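Local coordinates for protein glycosyl hydrolase (Bacteroides ovatus, PDB 3QC2) that belongs to the glycosyl hydrolases and is built largely of beta strands, with very little helix, at residues Ile225-Ile228 with Asp229-Lys233. Sequence-based numbering, arbitrary orientation.
Sequences IVNI and DGSLK
Asn227 reaches across a tight hairpin to Ser231, and its side chain is the one to follow. Its CB lies 3.5 Å from Ser231 OG and almost as near Asp229 OD1. CG then lies beside the backbone N (chi1 -69°), which turns the amide back over the returning chain. At the tip the two branches part: OD1 rests against the aliphatic Lys233 CG at 3.6 Å, while ND2 donates a nearly straight bond of 2.8 Å to Ser231 OG, which lies in the plane of the amide. Ser231 OG passes the chain on, donating to Asp229 OD1 at 2.6 Å on the syn side of the carboxylate. The same OD1 also takes the backbone N of Ser231 from above the carboxylate plane, an Asx turn, and this pair of bonds holds the Asp229 carboxylate beside Ser231.

The backbone beneath is a type I turn from Asn227 to Gly230, closed by Gly230 N to Asn227 O at 3.0 Å. Gly230 has a positive phi (86°), where a side chain would press on the preceding carbonyl. Beyond the turn, Asn227 N donates to Ser231 O at 2.8 Å and Lys233 N to Ile225 O at 3.1 Å, flanking the single antiparallel bridge of Val226 with Leu232. Lys233 runs out fully extended, its CD crossing Ile225 CG2 at 3.7 Å, and a water links its NZ to Val226 O.

The hairpin projects at the protein surface directly after strand 222-224, in the loop leading to strand 247-257. Ile225 bonds through its backbone to Ala213 of strand 212-216 and packs on Phe203 of strand 201-206, while Leu232 leans on Phe212, Trp206 and Phe174.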
loop_
_atom_site.group_PDB
_atom_site.type_symbol
_atom_site.label_atom_id
_atom_site.label_comp_id
_atom_site.label_asym_id
_atom_site.label_seq_id
_atom_site.Cartn_x
_atom_site.Cartn_y
_atom_site.Cartn_z
ATOM N N ILE A 225 15.703 9.610 -6.524
ATOM C CA ILE A 225 16.053 11.023 -6.619
ATOM C C ILE A 225 17.061 11.263 -5.534
ATOM O O ILE A 225 16.827 10.934 -4.368
ATOM C CB ILE A 225 14.820 11.922 -6.486
ATOM C CG1 ILE A 225 13.917 11.702 -7.711
ATOM C CG2 ILE A 225 15.224 13.399 -6.386
ATOM C CD1 ILE A 225 12.678 12.537 -7.727
ATOM N N VAL A 226 18.199 11.812 -5.913
ATOM C CA VAL A 226 19.289 11.989 -4.978
ATOM C C VAL A 226 19.775 13.425 -4.869
ATOM O O VAL A 226 19.523 14.249 -5.735
ATOM C CB VAL A 226 20.493 11.052 -5.360
ATOM C CG1 VAL A 226 20.061 9.596 -5.314
ATOM C CG2 VAL A 226 21.038 11.401 -6.744
ATOM N N ASN A 227 20.469 13.697 -3.772
ATOM C CA ASN A 227 21.047 14.997 -3.494
ATOM C C ASN A 227 22.353 15.188 -4.266
ATOM O O ASN A 227 22.810 14.278 -4.974
ATOM C CB ASN A 227 21.319 15.126 -1.986
ATOM C CG ASN A 227 20.039 15.206 -1.157
ATOM O OD1 ASN A 227 19.166 16.017 -1.431
ATOM N ND2 ASN A 227 19.950 14.381 -0.123
ATOM N N ILE A 228 22.955 16.369 -4.118
ATOM C CA ILE A 228 24.234 16.694 -4.771
ATOM C C ILE A 228 25.307 15.647 -4.423
ATOM O O ILE A 228 26.084 15.245 -5.289
ATOM C CB ILE A 228 24.762 18.110 -4.347
ATOM C CG1 ILE A 228 23.757 19.216 -4.721
ATOM C CG2 ILE A 228 26.127 18.408 -5.013
ATOM C CD1 ILE A 228 24.089 20.595 -4.122
ATOM N N ASP A 229 25.326 15.199 -3.153
ATOM C CA ASP A 229 26.325 14.199 -2.677
ATOM C C ASP A 229 25.901 12.722 -2.895
ATOM O O ASP A 229 26.573 11.801 -2.416
ATOM C CB ASP A 229 26.683 14.441 -1.185
ATOM C CG ASP A 229 25.488 14.216 -0.220
ATOM O OD1 ASP A 229 24.393 13.754 -0.648
ATOM O OD2 ASP A 229 25.658 14.502 0.971
ATOM N N GLY A 230 24.791 12.504 -3.606
ATOM C CA GLY A 230 24.314 11.150 -3.886
ATOM C C GLY A 230 23.431 10.518 -2.817
ATOM O O GLY A 230 22.951 9.394 -3.005
ATOM N N SER A 231 23.208 11.218 -1.691
ATOM C CA SER A 231 22.312 10.693 -0.637
ATOM C C SER A 231 20.882 10.753 -1.150
ATOM O O SER A 231 20.583 11.507 -2.084
ATOM C CB SER A 231 22.455 11.483 0.675
ATOM O OG SER A 231 22.221 12.873 0.487
ATOM N N LEU A 232 20.009 9.932 -0.572
ATOM C CA LEU A 232 18.608 9.903 -0.975
ATOM C C LEU A 232 17.925 11.176 -0.511
ATOM O O LEU A 232 18.027 11.553 0.659
ATOM C CB LEU A 232 17.897 8.695 -0.380
ATOM C CG LEU A 232 18.321 7.313 -0.875
ATOM C CD1 LEU A 232 17.702 6.206 0.004
ATOM C CD2 LEU A 232 17.933 7.121 -2.344
ATOM N N LYS A 233 17.217 11.824 -1.429
ATOM C CA LYS A 233 16.538 13.083 -1.151
ATOM C C LYS A 233 15.234 12.862 -0.381
ATOM O O LYS A 233 14.304 12.261 -0.889
ATOM C CB LYS A 233 16.266 13.809 -2.468
ATOM C CG LYS A 233 15.737 15.228 -2.344
ATOM C CD LYS A 233 15.701 15.909 -3.747
ATOM C CE LYS A 233 15.430 17.407 -3.647
ATOM N NZ LYS A 233 15.575 18.104 -4.959
HETATM O O HOH W 1 14.312 10.594 -3.041
HETATM O O HOH W 2 17.995 16.614 -6.199
#